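Local coordinates for putative lipoprotein (Clostridium difficile, PDB 4EXR) that is of unknown function but is a putative lipoprotein that carries two PepSY-type domains and forms a dimer, at residues A[75-80]-A[84-89]; A[39-44]-A[48-53]; A[54-59]-A[63-68]. All blocks are in the same frame, centred on the assembly; numbering follows the deposited sequence. Where two conformers were deposited one is given.

Contact 1 (A[75-80]-A[84-89]). With PO4 (phosphate ion), chain C.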
loop_
_atom_site.group_PDB
_atom_site.type_symbol
_atom_site.label_atom_id
_atom_site.label_comp_id
_atom_site.label_asym_id
_atom_site.label_seq_id
_atom_site.Cartn_x
_atom_site.Cartn_y
_atom_site.Cartn_z
ATOM N N TYR A 75 -6.948 1.781 6.690
ATOM C CA TYR A 75 -6.119 2.917 6.304
ATOM C C TYR A 75 -4.796 2.772 7.024
ATOM O O TYR A 75 -4.757 2.378 8.190
ATOM C CB TYR A 75 -6.757 4.224 6.752
ATOM C CG TYR A 75 -8.128 4.464 6.198
ATOM C CD1 TYR A 75 -8.299 4.904 4.891
ATOM C CD2 TYR A 75 -9.264 4.258 6.980
ATOM C CE1 TYR A 75 -9.571 5.123 4.372
ATOM C CE2 TYR A 75 -10.524 4.489 6.474
ATOM C CZ TYR A 75 -10.672 4.920 5.171
ATOM O OH TYR A 75 -11.933 5.143 4.666
ATOM N N LYS A 76 -3.707 3.082 6.329
ATOM C CA LYS A 76 -2.395 3.013 6.944
ATOM C C LYS A 76 -1.575 4.213 6.526
ATOM O O LYS A 76 -1.467 4.535 5.339
ATOM C CB LYS A 76 -1.665 1.721 6.586
ATOM C CG LYS A 76 -0.268 1.647 7.201
ATOM C CD LYS A 76 0.385 0.293 7.005
ATOM C CE LYS A 76 0.720 0.043 5.553
ATOM N NZ LYS A 76 1.518 -1.206 5.399
HETATM N N MSE A 77 -1.033 4.905 7.519
HETATM C CA MSE A 77 -0.188 6.051 7.222
HETATM C C MSE A 77 1.165 5.856 7.869
HETATM O O MSE A 77 1.264 5.361 8.994
HETATM C CB MSE A 77 -0.804 7.358 7.725
HETATM C CG MSE A 77 -2.063 7.780 6.990
HETATM SE SE MSE A 77 -2.578 9.588 7.462
HETATM C CE MSE A 77 -1.138 10.566 6.603
ATOM N N LYS A 78 2.201 6.247 7.151
ATOM C CA LYS A 78 3.544 6.314 7.728
ATOM C C LYS A 78 3.988 7.763 7.738
ATOM O O LYS A 78 3.866 8.460 6.735
ATOM C CB LYS A 78 4.535 5.447 6.957
ATOM C CG LYS A 78 4.300 3.948 7.131
ATOM C CD LYS A 78 5.361 3.153 6.386
ATOM C CE LYS A 78 5.213 1.665 6.654
ATOM N NZ LYS A 78 5.892 0.862 5.597
ATOM N N ILE A 79 4.482 8.202 8.890
ATOM C CA ILE A 79 4.845 9.591 9.113
ATOM C C ILE A 79 6.248 9.652 9.701
ATOM O O ILE A 79 6.537 8.982 10.698
ATOM C CB ILE A 79 3.852 10.249 10.108
ATOM C CG1 ILE A 79 2.434 10.255 9.525
ATOM C CG2 ILE A 79 4.287 11.669 10.434
ATOM C CD1 ILE A 79 1.349 10.239 10.584
ATOM N N ASP A 80 7.128 10.436 9.078
ATOM C CA ASP A 80 8.464 10.674 9.630
ATOM C C ASP A 80 8.366 11.336 11.003
ATOM O O ASP A 80 7.736 12.382 11.154
ATOM C CB ASP A 80 9.271 11.558 8.674
ATOM C CG ASP A 80 10.748 11.686 9.075
ATOM O OD1 ASP A 80 11.052 12.069 10.225
ATOM O OD2 ASP A 80 11.612 11.410 8.218
ATOM N N LYS A 84 7.743 15.043 9.960
ATOM C CA LYS A 84 6.294 15.031 9.784
ATOM C C LYS A 84 5.868 14.723 8.339
ATOM O O LYS A 84 4.676 14.748 8.026
ATOM C CB LYS A 84 5.670 16.343 10.284
ATOM C CG LYS A 84 4.312 16.213 10.934
ATOM C CD LYS A 84 3.605 17.566 11.002
ATOM C CE LYS A 84 4.283 18.515 11.974
ATOM N NZ LYS A 84 3.979 18.174 13.394
ATOM N N ASP A 85 6.833 14.424 7.468
ATOM C CA ASP A 85 6.526 14.024 6.087
ATOM C C ASP A 85 5.693 12.742 6.066
ATOM O O ASP A 85 6.010 11.791 6.774
ATOM C CB ASP A 85 7.802 13.720 5.314
ATOM C CG ASP A 85 8.659 14.948 5.082
ATOM O OD1 ASP A 85 8.092 16.042 4.850
ATOM O OD2 ASP A 85 9.904 14.811 5.137
ATOM N N VAL A 86 4.658 12.712 5.231
ATOM C CA VAL A 86 3.865 11.502 5.021
ATOM C C VAL A 86 4.608 10.607 4.033
ATOM O O VAL A 86 4.790 10.971 2.885
ATOM C CB VAL A 86 2.464 11.844 4.478
ATOM C CG1 VAL A 86 1.647 10.556 4.186
ATOM C CG2 VAL A 86 1.723 12.728 5.468
ATOM N N LEU A 87 5.068 9.450 4.491
ATOM C CA LEU A 87 5.858 8.551 3.651
ATOM C C LEU A 87 4.976 7.519 2.938
ATOM O O LEU A 87 5.332 6.979 1.894
ATOM C CB LEU A 87 6.860 7.812 4.519
ATOM C CG LEU A 87 7.768 8.776 5.290
ATOM C CD1 LEU A 87 8.715 8.003 6.181
ATOM C CD2 LEU A 87 8.517 9.683 4.314
ATOM N N GLU A 88 3.838 7.231 3.532
ATOM C CA GLU A 88 2.872 6.335 2.909
ATOM C C GLU A 88 1.476 6.712 3.366
ATOM O O GLU A 88 1.279 7.091 4.516
ATOM C CB GLU A 88 3.165 4.868 3.236
ATOM C CG GLU A 88 2.175 3.909 2.558
ATOM C CD GLU A 88 2.419 2.437 2.855
ATOM O OE1 GLU A 88 3.260 2.113 3.716
ATOM O OE2 GLU A 88 1.748 1.595 2.221
ATOM N N ASP A 89 0.511 6.618 2.455
ATOM C CA ASP A 89 -0.892 6.818 2.795
ATOM C C ASP A 89 -1.668 5.804 1.956
ATOM O O ASP A 89 -1.787 5.960 0.739
ATOM C CB ASP A 89 -1.308 8.255 2.464
ATOM C CG ASP A 89 -2.745 8.570 2.858
ATOM O OD1 ASP A 89 -3.530 7.639 3.154
ATOM O OD2 ASP A 89 -3.101 9.767 2.842
HETATM P P PO4 C . 2.883 -1.951 2.052
HETATM O O1 PO4 C . 3.923 -2.725 2.826
HETATM O O2 PO4 C . 3.555 -1.189 0.935
HETATM O O3 PO4 C . 1.855 -2.897 1.486
HETATM O O4 PO4 C . 2.219 -0.976 2.975
#
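Lys78 and Glu88 face each other across this hairpin, and their long side chains meet in a weak salt bridge, Lys78 NZ to Glu88 OE1 3.5 Å. Glu88 is fully extended (chi1 -179°), which carries its carboxylate over the neighbouring strand towards a second lysine, Lys76. In the conformer described here, one of two, Lys76 NZ hydrogen-bonds PO4 O4 at 2.5 Å, a very short distance to be read with caution. The phosphate, probably from the crystallisation liquor, is also bound by Lys90 of this chain and Lys90 of the second subunit. Glu88 OE2 approaches the same PO4 O4 to 2.7 Å.

On the face of Met77, Ile79 and Val86 the contact is chiefly apolar. A bend at chi3 (70°) turns the CE methyl of the selenomethionine Met77 against Val86, 3.7 Å from CG1, a flexible chain filling in beside a compact branched one. Asp89 runs alongside Met77, its carboxylate held by Tyr45 and Lys44.

Leu87 and Glu88 both lie opposite Lys78, a classic beta bulge. Lys78 O takes a bond of 2.7 Å from Leu87 N and a weak one from Glu88 N, while Lys78 N donates to Glu88 O at 2.9 Å. Beyond the bulge, Asp80 N donates to Asp85 O at 2.9 Å, and the Asp80 carboxylate accepts Asn82 N and Thr83 N, bracing the turn.

Strand 73-80 is flanked on its far side by strand 61-69, and Ile40 and Phe41 of helix 34-44 pack on Met77. Strand 86-93 is outermost within the chain, but Glu88 and Asp89 pair with an antiparallel strand of the second subunit, continuing the sheet.

Contact 2 (A[39-44]-A[48-53]). With NA (sodium ion), chain B.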
loop_
_atom_site.group_PDB
_atom_site.type_symbol
_atom_site.label_atom_id
_atom_site.label_comp_id
_atom_site.label_asym_id
_atom_site.label_seq_id
_atom_site.Cartn_x
_atom_site.Cartn_y
_atom_site.Cartn_z
ATOM N N ASN A 39 -3.084 12.736 15.388
ATOM C CA ASN A 39 -3.903 13.839 14.872
ATOM C C ASN A 39 -3.869 13.988 13.353
ATOM O O ASN A 39 -4.884 14.310 12.741
ATOM C CB ASN A 39 -3.537 15.171 15.552
ATOM C CG ASN A 39 -3.921 15.194 17.031
ATOM O OD1 ASN A 39 -4.800 14.452 17.470
ATOM N ND2 ASN A 39 -3.247 16.033 17.805
ATOM N N ILE A 40 -2.707 13.759 12.749
ATOM C CA ILE A 40 -2.589 13.773 11.292
ATOM C C ILE A 40 -3.497 12.693 10.696
ATOM O O ILE A 40 -4.262 12.937 9.753
ATOM C CB ILE A 40 -1.123 13.548 10.845
ATOM C CG1 ILE A 40 -0.270 14.785 11.154
ATOM C CG2 ILE A 40 -1.045 13.247 9.356
ATOM C CD1 ILE A 40 1.210 14.505 11.111
ATOM N N PHE A 41 -3.443 11.500 11.277
ATOM C CA PHE A 41 -4.277 10.404 10.797
ATOM C C PHE A 41 -5.769 10.751 10.932
ATOM O O PHE A 41 -6.550 10.591 9.990
ATOM C CB PHE A 41 -3.963 9.120 11.575
ATOM C CG PHE A 41 -4.778 7.935 11.131
ATOM C CD1 PHE A 41 -6.024 7.683 11.688
ATOM C CD2 PHE A 41 -4.298 7.083 10.149
ATOM C CE1 PHE A 41 -6.793 6.605 11.266
ATOM C CE2 PHE A 41 -5.057 5.999 9.726
ATOM C CZ PHE A 41 -6.307 5.761 10.294
ATOM N N LYS A 42 -6.156 11.215 12.114
ATOM C CA LYS A 42 -7.563 11.467 12.411
ATOM C C LYS A 42 -8.116 12.618 11.589
ATOM O O LYS A 42 -9.300 12.646 11.247
ATOM C CB LYS A 42 -7.732 11.775 13.891
ATOM C CG LYS A 42 -7.696 10.561 14.786
ATOM C CD LYS A 42 -7.983 10.986 16.205
ATOM C CE LYS A 42 -8.359 9.806 17.069
ATOM N NZ LYS A 42 -8.548 10.232 18.485
ATOM N N ASP A 43 -7.253 13.577 11.283
ATOM C CA ASP A 43 -7.644 14.711 10.464
ATOM C C ASP A 43 -7.948 14.291 9.023
ATOM O O ASP A 43 -8.834 14.859 8.379
ATOM C CB ASP A 43 -6.557 15.782 10.487
ATOM C CG ASP A 43 -6.935 17.010 9.683
ATOM O OD1 ASP A 43 -8.125 17.393 9.714
ATOM O OD2 ASP A 43 -6.045 17.585 9.017
ATOM N N LYS A 44 -7.220 13.296 8.526
ATOM C CA LYS A 44 -7.390 12.830 7.149
ATOM C C LYS A 44 -8.548 11.841 7.028
ATOM O O LYS A 44 -9.294 11.847 6.046
ATOM C CB LYS A 44 -6.101 12.172 6.647
ATOM C CG LYS A 44 -6.199 11.586 5.242
ATOM C CD LYS A 44 -5.705 12.564 4.191
ATOM C CE LYS A 44 -6.040 12.090 2.778
ATOM N NZ LYS A 44 -5.253 10.899 2.340
ATOM N N ALA A 48 -12.501 7.194 10.912
ATOM C CA ALA A 48 -11.770 5.958 11.183
ATOM C C ALA A 48 -11.395 5.828 12.664
ATOM O O ALA A 48 -11.155 6.830 13.342
ATOM C CB ALA A 48 -10.502 5.899 10.319
ATOM N N ASP A 49 -11.328 4.592 13.150
ATOM C CA ASP A 49 -10.809 4.302 14.483
ATOM C C ASP A 49 -9.404 3.743 14.368
ATOM O O ASP A 49 -9.161 2.855 13.564
ATOM C CB ASP A 49 -11.665 3.257 15.188
ATOM C CG ASP A 49 -13.071 3.744 15.455
ATOM O OD1 ASP A 49 -13.230 4.911 15.879
ATOM O OD2 ASP A 49 -14.013 2.961 15.221
ATOM N N ILE A 50 -8.484 4.233 15.190
ATOM C CA ILE A 50 -7.118 3.722 15.156
ATOM C C ILE A 50 -7.045 2.355 15.813
ATOM O O ILE A 50 -7.541 2.163 16.928
ATOM C CB ILE A 50 -6.140 4.692 15.860
ATOM C CG1 ILE A 50 -6.048 5.992 15.052
ATOM C CG2 ILE A 50 -4.764 4.032 16.037
ATOM C CD1 ILE A 50 -5.145 7.069 15.694
ATOM N N VAL A 51 -6.430 1.406 15.119
ATOM C CA VAL A 51 -6.335 0.042 15.629
ATOM C C VAL A 51 -4.891 -0.386 15.933
ATOM O O VAL A 51 -4.671 -1.353 16.641
ATOM C CB VAL A 51 -7.028 -0.996 14.669
ATOM C CG1 VAL A 51 -8.527 -0.689 14.523
ATOM C CG2 VAL A 51 -6.344 -1.022 13.299
ATOM N N ASP A 52 -3.912 0.338 15.398
ATOM C CA ASP A 52 -2.500 0.052 15.675
ATOM C C ASP A 52 -1.698 1.333 15.523
ATOM O O ASP A 52 -1.999 2.163 14.657
ATOM C CB ASP A 52 -1.914 -1.012 14.718
ATOM C CG ASP A 52 -2.528 -2.402 14.910
ATOM O OD1 ASP A 52 -2.284 -3.043 15.967
ATOM O OD2 ASP A 52 -3.230 -2.868 13.978
ATOM N N LEU A 53 -0.676 1.486 16.364
ATOM C CA LEU A 53 0.240 2.616 16.266
ATOM C C LEU A 53 1.608 2.105 16.671
ATOM O O LEU A 53 1.733 1.343 17.628
ATOM C CB LEU A 53 -0.195 3.734 17.215
ATOM C CG LEU A 53 0.758 4.931 17.339
ATOM C CD1 LEU A 53 0.873 5.670 16.033
ATOM C CD2 LEU A 53 0.288 5.873 18.429
HETATM NA NA NA B . -4.260 -3.635 17.096
HETATM O O HOH W 1 -5.085 -4.467 15.040
HETATM O O HOH W 2 -6.191 -3.684 18.427
#
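Phe41 packing on Ala48 and Ile50 is a purely apolar contact of a helix on a strand and the residue leading into it, joining the end of helix 34-44 to the start of strand 49-58. The benzyl group leaves the helix with CG trans to the backbone N (chi1 -180°), directed at the strand. Its CE1 rests 3.9 Å from Ala48 CB and its CD1 3.8 Å from Ile50 CG1. Phe41 and Ile50 run antiparallel, flank to flank; the short Ala48 methyl meets CE1, while the longer Ile50 reaches the ring with its CG1-CD1 branch. Val66 of strand 61-69 and Tyr75 and Met77 of strand 73-80 also pack on the ring.

Farther along the strand, Val51 and Asp52 both lie opposite Glu67 in a classic beta bulge, and here a sodium ion is bound. Val51 O and Asp52 OD1 each stand 2.4 Å from the sodium, joined by two waters and Asp137 of strand 130-139. One of these waters also donates to Asp52 OD2 at 2.7 Å, so both carboxylate oxygens are used.

This segment thus offers carbon to the helix and oxygen to the ion: dispersion and burial would hold the first side, electrostatic attraction to a hard cation the second.

Contact 3 (A[54-59]-A[63-68])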
loop_
_atom_site.group_PDB
_atom_site.type_symbol
_atom_site.label_atom_id
_atom_site.label_comp_id
_atom_site.label_asym_id
_atom_site.label_seq_id
_atom_site.Cartn_x
_atom_site.Cartn_y
_atom_site.Cartn_z
ATOM N N SER A 54 2.638 2.487 15.934
ATOM C CA SER A 54 3.984 2.053 16.302
ATOM C C SER A 54 5.026 3.073 15.873
ATOM O O SER A 54 4.768 3.922 15.032
ATOM C CB SER A 54 4.310 0.689 15.698
ATOM O OG SER A 54 4.443 0.781 14.294
ATOM N N LEU A 55 6.199 2.975 16.484
ATOM C CA LEU A 55 7.344 3.774 16.100
ATOM C C LEU A 55 8.511 2.816 15.932
ATOM O O LEU A 55 8.801 2.015 16.821
ATOM C CB LEU A 55 7.660 4.805 17.183
ATOM C CG LEU A 55 8.919 5.663 16.937
ATOM C CD1 LEU A 55 8.830 6.432 15.618
ATOM C CD2 LEU A 55 9.118 6.605 18.104
ATOM N N GLU A 56 9.169 2.886 14.783
ATOM C CA GLU A 56 10.335 2.052 14.542
ATOM C C GLU A 56 11.328 2.789 13.660
ATOM O O GLU A 56 10.997 3.798 13.039
ATOM C CB GLU A 56 9.927 0.747 13.864
ATOM C CG GLU A 56 9.408 0.938 12.456
ATOM C CD GLU A 56 8.583 -0.242 11.973
ATOM O OE1 GLU A 56 8.599 -1.296 12.646
ATOM O OE2 GLU A 56 7.914 -0.111 10.926
ATOM N N ARG A 57 12.555 2.278 13.625
ATOM C CA ARG A 57 13.595 2.805 12.754
ATOM C C ARG A 57 13.440 2.187 11.370
ATOM O O ARG A 57 13.197 0.987 11.243
ATOM C CB ARG A 57 14.974 2.463 13.330
ATOM C CG ARG A 57 16.170 3.031 12.561
ATOM C CD ARG A 57 17.472 2.774 13.326
ATOM N NE ARG A 57 18.642 3.396 12.703
ATOM C CZ ARG A 57 19.559 2.736 12.000
ATOM N NH1 ARG A 57 19.447 1.425 11.821
ATOM N NH2 ARG A 57 20.591 3.385 11.476
ATOM N N ASP A 58 13.561 3.011 10.334
ATOM C CA ASP A 58 13.570 2.506 8.966
ATOM C C ASP A 58 14.742 3.151 8.244
ATOM O O ASP A 58 14.647 4.298 7.807
ATOM C CB ASP A 58 12.257 2.825 8.249
ATOM C CG ASP A 58 12.124 2.102 6.908
ATOM O OD1 ASP A 58 13.155 1.809 6.262
ATOM O OD2 ASP A 58 10.977 1.828 6.495
ATOM N N LEU A 59 15.840 2.408 8.130
ATOM C CA LEU A 59 17.101 2.938 7.610
ATOM C C LEU A 59 17.552 4.151 8.416
ATOM O O LEU A 59 17.907 4.029 9.590
ATOM C CB LEU A 59 16.992 3.284 6.120
ATOM C CG LEU A 59 16.438 2.171 5.224
ATOM C CD1 LEU A 59 16.328 2.642 3.783
ATOM C CD2 LEU A 59 17.294 0.916 5.324
ATOM N N VAL A 63 9.998 6.335 12.068
ATOM C CA VAL A 63 8.733 6.378 11.362
ATOM C C VAL A 63 7.603 5.887 12.259
ATOM O O VAL A 63 7.686 4.799 12.825
ATOM C CB VAL A 63 8.808 5.496 10.078
ATOM C CG1 VAL A 63 7.466 5.441 9.356
ATOM C CG2 VAL A 63 9.913 6.008 9.136
ATOM N N TYR A 64 6.566 6.710 12.391
ATOM C CA TYR A 64 5.307 6.294 12.992
ATOM C C TYR A 64 4.481 5.595 11.942
ATOM O O TYR A 64 4.358 6.088 10.818
ATOM C CB TYR A 64 4.496 7.507 13.458
ATOM C CG TYR A 64 5.045 8.233 14.664
ATOM C CD1 TYR A 64 4.985 7.663 15.939
ATOM C CD2 TYR A 64 5.581 9.513 14.536
ATOM C CE1 TYR A 64 5.485 8.346 17.049
ATOM C CE2 TYR A 64 6.072 10.201 15.633
ATOM C CZ TYR A 64 6.026 9.622 16.879
ATOM O OH TYR A 64 6.520 10.328 17.955
ATOM N N THR A 65 3.905 4.450 12.301
ATOM C CA THR A 65 2.912 3.821 11.434
ATOM C C THR A 65 1.605 3.870 12.202
ATOM O O THR A 65 1.554 3.422 13.340
ATOM C CB THR A 65 3.295 2.364 11.095
ATOM O OG1 THR A 65 4.570 2.357 10.441
ATOM C CG2 THR A 65 2.239 1.691 10.174
ATOM N N VAL A 66 0.575 4.462 11.594
ATOM C CA VAL A 66 -0.735 4.578 12.221
ATOM C C VAL A 66 -1.709 3.824 11.331
ATOM O O VAL A 66 -1.774 4.075 10.126
ATOM C CB VAL A 66 -1.205 6.042 12.314
ATOM C CG1 VAL A 66 -2.459 6.141 13.203
ATOM C CG2 VAL A 66 -0.089 6.944 12.850
ATOM N N GLU A 67 -2.455 2.891 11.917
ATOM C CA GLU A 67 -3.411 2.106 11.137
ATOM C C GLU A 67 -4.780 2.222 11.758
ATOM O O GLU A 67 -4.914 2.224 12.976
ATOM C CB GLU A 67 -2.977 0.647 11.071
ATOM C CG GLU A 67 -1.562 0.497 10.470
ATOM C CD GLU A 67 -0.992 -0.914 10.571
ATOM O OE1 GLU A 67 -1.357 -1.776 9.740
ATOM O OE2 GLU A 67 -0.162 -1.147 11.477
ATOM N N GLY A 68 -5.799 2.337 10.914
ATOM C CA GLY A 68 -7.152 2.451 11.417
ATOM C C GLY A 68 -8.132 1.870 10.425
ATOM O O GLY A 68 -7.747 1.469 9.326
HETATM O O HOH W 3 1.301 0.157 13.529
HETATM O O HOH W 4 6.443 2.382 12.294
#
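Leu55 has its CG trans to the backbone N (chi1 176°), and with chi2 at 58° the two torsions together bring CD1 over one face of the Tyr64 ring in a CH-pi contact. Leu55 CD1 sits 4.1 Å from the centroid of the Tyr64 ring, displaced somewhat toward the rim. A branched aliphatic suits this place because its methyl can press on the flat ring, while the phenol OH reaches past it to donate a hydrogen bond to Val32 O, which fixes the ring's far end. On the opposite face of the sheet, Ser54 OG lies between its own N and carbonyl carbon (chi1 69°), which tips the hydroxyl across to Thr65, 3.7 Å from its CB.

These two hydroxyl residues do not bond directly; water does the joining. One water donates to Val63 O at 2.8 Å and, in a long bond, to Ser54 OG, and lies 2.6 Å from Thr65 OG1. A second donates to Glu67 OE2 at 2.8 Å; its bonds from Ser54 OG and to Thr65 O are long.

Beneath the side chains runs a regular antiparallel ladder. Ser54 and Thr65 form one hydrogen-bonded pair, with Thr65 N to Ser54 O at 2.9 Å; Glu56 and Val63 form the next, with Val63 N to Glu56 O also at 2.9 Å and nearly in line with the carbonyl. Leu55 and Tyr64 make the non-hydrogen-bonded pair in between. Trp134 of the adjoining strand 130-139 also packs on Leu55.

The two faces therefore differ in kind: carbon meets aromatic carbon on the Leu55 side, whereas on the Ser54 side Val63 O and Thr65 O each accept a water proton besides their ladder bond, so the waters extend the polar network beyond the backbone.

How the contacts relate
All three contacts fall within the first PepSY-type region, on a single antiparallel beta-sheet. Contacts 1 and 3 are successive hairpins whose inner strands, 73-80 and 61-69, are direct neighbours, with Ile79 O and Tyr64 N 2.8 Å apart. Contact 2 shares strand 49-58 with contact 3 and brings in helix 34-44, which also touches contact 1 through Met77. All are partly buried: the centre of contact 3 is about 7 Å from that of the chain, the centre of contact 1, at the dimer interface, about 13 Å. Apolar side chains gather on the side where helix 34-44 lies; the phosphate of contact 1 and the waters of contact 3 lie on the other.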